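Local coordinates for transcriptional regulator, AsnC family (PDB 3I4P), which probably regulates transcription by binding specific DNA sequences, as other members of the Lrp/AsnC family do, and also binds calcium, at residues A[4-7]-A[8-12]; A[40-44]-A[45-49]; A[114-117]-A[118-122]. All blocks are in the same frame, centred on the assembly; numbering follows the deposited sequence.

In the fold
The three contacts follow one another along the chain and fall into two domains. Interactions 1 and 2 share the winged helix-turn-helix region, their centres 12 Å apart: the first is two turns of helix 3-12, the second the passage from helix 31-43 into strand 47-54. They touch directly, L9, L12 and D5 packing on M41 and I47. Interaction 3 lies on helix 113-126 of the Lrp/AsnC ligand-binding domain, across the chain's centre, about 41 Å from interaction 1 and 37 Å from interaction 2, centre to centre. All three also touch the second subunit, so probable DNA-binding and ligand-binding domains both take part in the assembly.

Interaction 1: A[4-7]-A[8-12]; sequences LDRK and ILRIL
R6 and R10, one turn apart on helix 3-12, meet through backbone and side chain alike. The amide N of R10 donates to the carbonyl O of R6 at 2.8 Å, and the same i to i+4 pattern joins I8 N to L4 O at 3.1 Å and L9 N to D5 O at 2.9 Å. The D5–L9 bond is nearly straight. The next link, from I11 N to K7 O, is stretched to 3.5 Å and weak.

Both arginines, spaced by that one turn, carry CG anti to the backbone N (chi1 -174° in R6, 178° in R10) and bend at chi3, which lays the chains side by side, pointing the same way. R6 CG lies over one face of the R10 guanidinium, and R6 CD comes within 3.7 Å of R10 NH1. The two guanidinium planes are 30° apart, and R6 NE and R10 NH2 come within 4.3 Å, a like-charge approach that would be unfavourable by itself. The end of R6 is satisfied elsewhere, its NE donating to the carbonyl O of L149 near the C-terminus.

D5 is buried, but its carboxylate is not left without partners: OD1 forms a salt bridge with R37 of helix 31-43, which ties the two helices together by charge. At the start of the helix, the backbone N of D5 is bonded to OD1 of D2. I8 and L9 lay their aliphatic branches against carbonyls of the preceding turn, I8 CG1 at 3.3 Å from L4 O, while also packing on helix 31-43. Such i to i+4 bonding, with apolar residues turned inward and arginines along another flank, is that of an amphipathic first helix in a winged helix-turn-helix domain.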
loop_
_atom_site.group_PDB
_atom_site.type_symbol
_atom_site.label_atom_id
_atom_site.label_comp_id
_atom_site.label_asym_id
_atom_site.label_seq_id
_atom_site.Cartn_x
_atom_site.Cartn_y
_atom_site.Cartn_z
ATOM N N LEU A 4 -38.998 28.581 -5.173
ATOM C CA LEU A 4 -40.138 28.076 -4.417
ATOM C C LEU A 4 -40.211 26.544 -4.448
ATOM O O LEU A 4 -40.635 25.946 -3.484
ATOM C CB LEU A 4 -41.449 28.700 -4.909
ATOM C CG LEU A 4 -41.886 29.909 -4.073
ATOM C CD1 LEU A 4 -42.917 30.715 -4.807
ATOM C CD2 LEU A 4 -42.425 29.361 -2.731
ATOM N N ASP A 5 -39.818 25.935 -5.562
ATOM C CA ASP A 5 -39.727 24.474 -5.687
ATOM C C ASP A 5 -38.668 23.965 -4.727
ATOM O O ASP A 5 -38.868 22.962 -4.054
ATOM C CB ASP A 5 -39.371 24.064 -7.117
ATOM C CG ASP A 5 -40.521 24.297 -8.099
ATOM O OD1 ASP A 5 -41.674 23.984 -7.744
ATOM O OD2 ASP A 5 -40.278 24.776 -9.230
ATOM N N ARG A 6 -37.553 24.679 -4.644
ATOM C CA ARG A 6 -36.507 24.333 -3.699
ATOM C C ARG A 6 -36.975 24.360 -2.226
ATOM O O ARG A 6 -36.646 23.419 -1.459
ATOM C CB ARG A 6 -35.296 25.230 -3.891
ATOM C CG ARG A 6 -34.106 24.824 -3.021
ATOM C CD ARG A 6 -33.083 25.922 -2.964
ATOM N NE ARG A 6 -32.063 25.750 -3.968
ATOM C CZ ARG A 6 -31.393 26.736 -4.548
ATOM N NH1 ARG A 6 -31.660 28.012 -4.270
ATOM N NH2 ARG A 6 -30.469 26.430 -5.454
ATOM N N LYS A 7 -37.719 25.412 -1.839
ATOM C CA LYS A 7 -38.281 25.507 -0.482
ATOM C C LYS A 7 -39.194 24.315 -0.192
ATOM O O LYS A 7 -39.139 23.756 0.886
ATOM C CB LYS A 7 -39.098 26.782 -0.289
ATOM C CG LYS A 7 -38.301 28.071 -0.113
ATOM C CD LYS A 7 -39.181 29.295 -0.395
ATOM C CE LYS A 7 -38.916 30.470 0.551
ATOM N NZ LYS A 7 -40.026 30.607 1.570
ATOM N N ILE A 8 -40.017 23.932 -1.170
ATOM C CA ILE A 8 -40.897 22.754 -1.045
ATOM C C ILE A 8 -40.089 21.461 -0.836
ATOM O O ILE A 8 -40.329 20.731 0.109
ATOM C CB ILE A 8 -41.896 22.621 -2.265
ATOM C CG1 ILE A 8 -42.890 23.802 -2.273
ATOM C CG2 ILE A 8 -42.655 21.265 -2.215
ATOM C CD1 ILE A 8 -43.701 23.964 -3.592
ATOM N N LEU A 9 -39.115 21.229 -1.708
ATOM C CA LEU A 9 -38.238 20.051 -1.641
ATOM C C LEU A 9 -37.415 19.968 -0.363
ATOM O O LEU A 9 -37.164 18.867 0.164
ATOM C CB LEU A 9 -37.302 19.991 -2.854
ATOM C CG LEU A 9 -37.983 19.774 -4.209
ATOM C CD1 LEU A 9 -36.965 19.885 -5.358
ATOM C CD2 LEU A 9 -38.780 18.465 -4.243
ATOM N N ARG A 10 -36.997 21.112 0.151
ATOM C CA ARG A 10 -36.193 21.123 1.374
ATOM C C ARG A 10 -36.969 20.555 2.572
ATOM O O ARG A 10 -36.397 19.860 3.437
ATOM C CB ARG A 10 -35.727 22.536 1.639
ATOM C CG ARG A 10 -34.911 22.765 2.894
ATOM C CD ARG A 10 -34.201 24.186 2.734
ATOM N NE ARG A 10 -33.036 24.083 1.830
ATOM C CZ ARG A 10 -32.660 24.963 0.901
ATOM N NH1 ARG A 10 -33.357 26.096 0.687
ATOM N NH2 ARG A 10 -31.556 24.723 0.179
ATOM N N ILE A 11 -38.271 20.845 2.607
ATOM C CA ILE A 11 -39.131 20.318 3.645
ATOM C C ILE A 11 -39.473 18.846 3.324
ATOM O O ILE A 11 -39.394 17.998 4.207
ATOM C CB ILE A 11 -40.406 21.150 3.820
ATOM C CG1 ILE A 11 -40.027 22.595 4.207
ATOM C CG2 ILE A 11 -41.340 20.491 4.867
ATOM C CD1 ILE A 11 -41.148 23.604 4.115
ATOM N N LEU A 12 -39.818 18.552 2.071
ATOM C CA LEU A 12 -40.248 17.192 1.692
ATOM C C LEU A 12 -39.160 16.143 1.997
ATOM O O LEU A 12 -39.461 15.088 2.507
ATOM C CB LEU A 12 -40.726 17.129 0.225
ATOM C CG LEU A 12 -42.100 17.760 -0.080
ATOM C CD1 LEU A 12 -42.443 17.589 -1.541
ATOM C CD2 LEU A 12 -43.225 17.168 0.783
#

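Interaction 2: A[40-44]-A[45-49]; sequences KMEED and GVIRR
M41, in the last turn of helix 31-43, meets V46 and I47 through a Schellman motif that stops the helix and starts strand 47-54. G45 is the turning residue: its positive phi of 82° is readily adopted by glycine, and its N donates to E42 O at 3.0 Å. The carbonyl O of M41 receives a bond from I47 N at 3.2 Å and a weak one from V46 N. Neither the G45 nor the I47 donor uses a carbonyl lone pair; each stands well above the plane of its acceptor.

The apolar side chains close against the turn. In selenomethionine M41, CG lies anti to the carbonyl carbon (chi1 -77°), which leads SE away from the turn toward helix 3-12, and a bend at chi3 sets CE; there the side chain packs on D5 and L9. Its CB remains behind to meet V46 CB at 4.1 Å and I47 CD1 at 4.0 Å. The I47 side chain starts toward the helix and slants across that of E42, touching CG of the glutamate with the same CD1. E42 OE2 forms a salt bridge with R50 farther along the strand. V46 has CG1 anti to its backbone N (chi1 177°), which leaves CG2 on the side of M41 O, 4.1 Å away.

Beyond the turn, I47 and R49 pair in an antiparallel ladder with a strand of the second subunit. A water joins the two sides of the turn, donating to E42 O at 2.9 Å and, weakly, to I47 O at 3.4 Å.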
loop_
_atom_site.group_PDB
_atom_site.type_symbol
_atom_site.label_atom_id
_atom_site.label_comp_id
_atom_site.label_asym_id
_atom_site.label_seq_id
_atom_site.Cartn_x
_atom_site.Cartn_y
_atom_site.Cartn_z
ATOM N N LYS A 40 -46.190 18.353 -10.316
ATOM C CA LYS A 40 -45.276 18.539 -11.463
ATOM C C LYS A 40 -43.929 17.835 -11.177
ATOM O O LYS A 40 -43.369 17.166 -12.042
ATOM C CB LYS A 40 -45.031 20.044 -11.717
ATOM C CG LYS A 40 -45.051 20.521 -13.206
ATOM C CD LYS A 40 -43.687 20.458 -13.934
ATOM C CE LYS A 40 -43.677 21.251 -15.263
HETATM N N MSE A 41 -43.433 18.002 -9.953
HETATM C CA MSE A 41 -42.149 17.443 -9.551
HETATM C C MSE A 41 -42.179 15.929 -9.429
HETATM O O MSE A 41 -41.172 15.276 -9.723
HETATM C CB MSE A 41 -41.638 18.103 -8.259
HETATM C CG MSE A 41 -41.058 19.490 -8.548
HETATM SE SE MSE A 41 -40.151 20.336 -7.104
HETATM C CE MSE A 41 -41.622 20.719 -5.948
ATOM N N GLU A 42 -43.332 15.380 -9.033
ATOM C CA GLU A 42 -43.560 13.931 -9.040
ATOM C C GLU A 42 -43.610 13.372 -10.476
ATOM O O GLU A 42 -42.900 12.391 -10.789
ATOM C CB GLU A 42 -44.870 13.588 -8.325
ATOM C CG GLU A 42 -44.886 13.931 -6.853
ATOM C CD GLU A 42 -46.234 13.721 -6.189
ATOM O OE1 GLU A 42 -47.268 13.447 -6.870
ATOM O OE2 GLU A 42 -46.238 13.846 -4.941
ATOM N N GLU A 43 -44.454 13.988 -11.324
ATOM C CA GLU A 43 -44.573 13.635 -12.754
ATOM C C GLU A 43 -43.231 13.676 -13.487
ATOM O O GLU A 43 -42.898 12.759 -14.228
ATOM C CB GLU A 43 -45.563 14.568 -13.465
ATOM C CG GLU A 43 -47.022 14.232 -13.189
ATOM C CD GLU A 43 -47.990 15.344 -13.600
ATOM O OE1 GLU A 43 -47.536 16.388 -14.152
ATOM O OE2 GLU A 43 -49.222 15.168 -13.366
ATOM N N ASP A 44 -42.465 14.742 -13.253
ATOM C CA ASP A 44 -41.127 14.903 -13.828
ATOM C C ASP A 44 -40.074 13.979 -13.195
ATOM O O ASP A 44 -38.983 13.865 -13.722
ATOM C CB ASP A 44 -40.634 16.355 -13.686
ATOM C CG ASP A 44 -41.497 17.351 -14.431
ATOM O OD1 ASP A 44 -42.444 16.928 -15.154
ATOM O OD2 ASP A 44 -41.231 18.571 -14.273
ATOM N N GLY A 45 -40.391 13.368 -12.058
ATOM C CA GLY A 45 -39.485 12.451 -11.381
ATOM C C GLY A 45 -38.415 13.100 -10.518
ATOM O O GLY A 45 -37.516 12.420 -10.085
ATOM N N VAL A 46 -38.516 14.411 -10.265
ATOM C CA VAL A 46 -37.626 15.115 -9.320
ATOM C C VAL A 46 -37.788 14.500 -7.929
ATOM O O VAL A 46 -36.816 14.088 -7.318
ATOM C CB VAL A 46 -37.906 16.631 -9.282
ATOM C CG1 VAL A 46 -37.034 17.302 -8.243
ATOM C CG2 VAL A 46 -37.694 17.263 -10.667
ATOM N N ILE A 47 -39.029 14.426 -7.462
ATOM C CA ILE A 47 -39.425 13.534 -6.362
ATOM C C ILE A 47 -39.603 12.135 -6.954
ATOM O O ILE A 47 -40.500 11.922 -7.760
ATOM C CB ILE A 47 -40.775 13.958 -5.699
ATOM C CG1 ILE A 47 -40.729 15.416 -5.171
ATOM C CG2 ILE A 47 -41.160 12.962 -4.608
ATOM C CD1 ILE A 47 -42.117 16.006 -4.864
ATOM N N ARG A 48 -38.762 11.182 -6.574
ATOM C CA ARG A 48 -38.859 9.839 -7.180
ATOM C C ARG A 48 -39.809 8.932 -6.398
ATOM O O ARG A 48 -40.518 8.129 -6.999
ATOM C CB ARG A 48 -37.504 9.178 -7.431
ATOM C CG ARG A 48 -36.456 9.440 -6.447
ATOM C CD ARG A 48 -35.117 8.886 -6.884
ATOM N NE ARG A 48 -34.230 8.673 -5.734
ATOM C CZ ARG A 48 -34.177 7.556 -5.005
ATOM N NH1 ARG A 48 -34.963 6.523 -5.282
ATOM N NH2 ARG A 48 -33.322 7.456 -3.988
ATOM N N ARG A 49 -39.825 9.103 -5.080
ATOM C CA ARG A 49 -40.693 8.357 -4.174
ATOM C C ARG A 49 -40.686 8.981 -2.788
ATOM O O ARG A 49 -39.874 9.834 -2.469
ATOM C CB ARG A 49 -40.249 6.885 -4.067
ATOM C CG ARG A 49 -38.925 6.632 -3.315
ATOM C CD ARG A 49 -38.686 5.180 -3.178
ATOM N NE ARG A 49 -38.405 4.616 -4.480
ATOM C CZ ARG A 49 -38.467 3.325 -4.782
ATOM N NH1 ARG A 49 -38.829 2.412 -3.871
ATOM N NH2 ARG A 49 -38.193 2.952 -6.024
HETATM O O HOH W 1 -41.571 9.857 -10.181
#

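Interaction 3: A[114-117]-A[118-122]; sequences AAYD and AFYKR
With CG anti to the backbone N in both Y116 (chi1 179°) and F119 (chi1 154°), the two rings swing to the buried side of helix 113-126. They pass obliquely, their planes 40° apart, and Y116 CE1 reaches the edge of the F119 ring at CD2, 3.8 Å away. The Y116 ring also lies against CB of Y120, and its hydroxyl is hydrogen-bonded to S134 OG. F136 and F89 add edge-to-face contacts, to Y116 and F119 respectively.

On another flank, K121 folds back at chi2, chi3 and chi4 until NZ stands 3.5 Å from D117 OD2, a long salt bridge. D117 OD1 is paired with R97 of the fourth subunit, so the carboxylate joins two cations and links neighbouring chains. Helical backbone bonds run through the same residues, among them Y120 N to Y116 O at 2.9 Å, nearly straight. A water donates to A115 O at 2.7 Å and accepts a weak bond from R122 NH1.

Y116 and F119 rest on the antiparallel sheet, while Y120 lies near V132, a calcium-binding residue: this is the helix-on-sheet packing of the alpha+beta Lrp/AsnC ligand-binding domain.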
loop_
_atom_site.group_PDB
_atom_site.type_symbol
_atom_site.label_atom_id
_atom_site.label_comp_id
_atom_site.label_asym_id
_atom_site.label_seq_id
_atom_site.Cartn_x
_atom_site.Cartn_y
_atom_site.Cartn_z
ATOM N N ALA A 114 -20.786 -12.163 12.759
ATOM C CA ALA A 114 -21.229 -13.488 12.297
ATOM C C ALA A 114 -22.250 -13.382 11.151
ATOM O O ALA A 114 -22.129 -14.113 10.175
ATOM C CB ALA A 114 -21.771 -14.346 13.457
ATOM N N ALA A 115 -23.225 -12.465 11.266
ATOM C CA ALA A 115 -24.193 -12.199 10.187
ATOM C C ALA A 115 -23.457 -11.719 8.920
ATOM O O ALA A 115 -23.855 -12.025 7.822
ATOM C CB ALA A 115 -25.249 -11.148 10.612
ATOM N N TYR A 116 -22.382 -10.959 9.088
ATOM C CA TYR A 116 -21.589 -10.509 7.948
ATOM C C TYR A 116 -20.880 -11.648 7.312
ATOM O O TYR A 116 -20.888 -11.759 6.091
ATOM C CB TYR A 116 -20.537 -9.434 8.274
ATOM C CG TYR A 116 -19.764 -9.071 7.023
ATOM C CD1 TYR A 116 -20.378 -8.338 6.007
ATOM C CD2 TYR A 116 -18.449 -9.490 6.825
ATOM C CE1 TYR A 116 -19.702 -8.014 4.834
ATOM C CE2 TYR A 116 -17.759 -9.151 5.645
ATOM C CZ TYR A 116 -18.411 -8.424 4.673
ATOM O OH TYR A 116 -17.809 -8.090 3.519
ATOM N N ASP A 117 -20.203 -12.444 8.131
ATOM C CA ASP A 117 -19.571 -13.679 7.644
ATOM C C ASP A 117 -20.538 -14.532 6.790
ATOM O O ASP A 117 -20.194 -14.900 5.681
ATOM C CB ASP A 117 -18.980 -14.486 8.793
ATOM C CG ASP A 117 -18.082 -15.627 8.309
ATOM O OD1 ASP A 117 -17.360 -15.472 7.304
ATOM O OD2 ASP A 117 -18.095 -16.698 8.936
ATOM N N ALA A 118 -21.753 -14.787 7.273
ATOM C CA ALA A 118 -22.734 -15.611 6.513
ATOM C C ALA A 118 -23.257 -14.903 5.247
ATOM O O ALA A 118 -23.645 -15.561 4.277
ATOM C CB ALA A 118 -23.905 -16.059 7.418
ATOM N N PHE A 119 -23.285 -13.574 5.254
ATOM C CA PHE A 119 -23.710 -12.818 4.064
ATOM C C PHE A 119 -22.644 -12.986 2.971
ATOM O O PHE A 119 -22.945 -13.333 1.826
ATOM C CB PHE A 119 -23.923 -11.315 4.364
ATOM C CG PHE A 119 -23.730 -10.431 3.136
ATOM C CD1 PHE A 119 -24.727 -10.328 2.174
ATOM C CD2 PHE A 119 -22.516 -9.771 2.912
ATOM C CE1 PHE A 119 -24.530 -9.574 1.006
ATOM C CE2 PHE A 119 -22.308 -9.003 1.755
ATOM C CZ PHE A 119 -23.316 -8.895 0.803
ATOM N N TYR A 120 -21.397 -12.701 3.365
ATOM C CA TYR A 120 -20.211 -12.892 2.555
ATOM C C TYR A 120 -20.138 -14.279 1.918
ATOM O O TYR A 120 -19.791 -14.359 0.761
ATOM C CB TYR A 120 -18.951 -12.663 3.400
ATOM C CG TYR A 120 -17.689 -12.767 2.600
ATOM C CD1 TYR A 120 -17.172 -11.650 1.967
ATOM C CD2 TYR A 120 -17.004 -13.992 2.466
ATOM C CE1 TYR A 120 -16.018 -11.724 1.204
ATOM C CE2 TYR A 120 -15.823 -14.080 1.711
ATOM C CZ TYR A 120 -15.352 -12.928 1.068
ATOM O OH TYR A 120 -14.209 -12.930 0.307
ATOM N N LYS A 121 -20.429 -15.347 2.671
ATOM C CA LYS A 121 -20.447 -16.702 2.086
ATOM C C LYS A 121 -21.512 -16.850 1.010
ATOM O O LYS A 121 -21.273 -17.555 0.028
ATOM C CB LYS A 121 -20.705 -17.831 3.096
ATOM C CG LYS A 121 -19.820 -17.926 4.344
ATOM C CD LYS A 121 -18.379 -18.272 4.062
ATOM C CE LYS A 121 -17.834 -19.265 5.136
ATOM N NZ LYS A 121 -18.528 -19.166 6.453
ATOM N N ARG A 122 -22.686 -16.250 1.211
ATOM C CA ARG A 122 -23.738 -16.323 0.200
ATOM C C ARG A 122 -23.351 -15.534 -1.043
ATOM O O ARG A 122 -23.539 -16.013 -2.150
ATOM C CB ARG A 122 -25.101 -15.851 0.723
ATOM C CG ARG A 122 -25.725 -16.755 1.774
ATOM C CD ARG A 122 -27.158 -16.348 2.188
ATOM N NE ARG A 122 -27.314 -14.907 2.463
ATOM C CZ ARG A 122 -27.197 -14.326 3.669
ATOM N NH1 ARG A 122 -26.910 -15.032 4.781
ATOM N NH2 ARG A 122 -27.344 -13.003 3.766
HETATM O O HOH W 2 -26.422 -12.908 7.401
#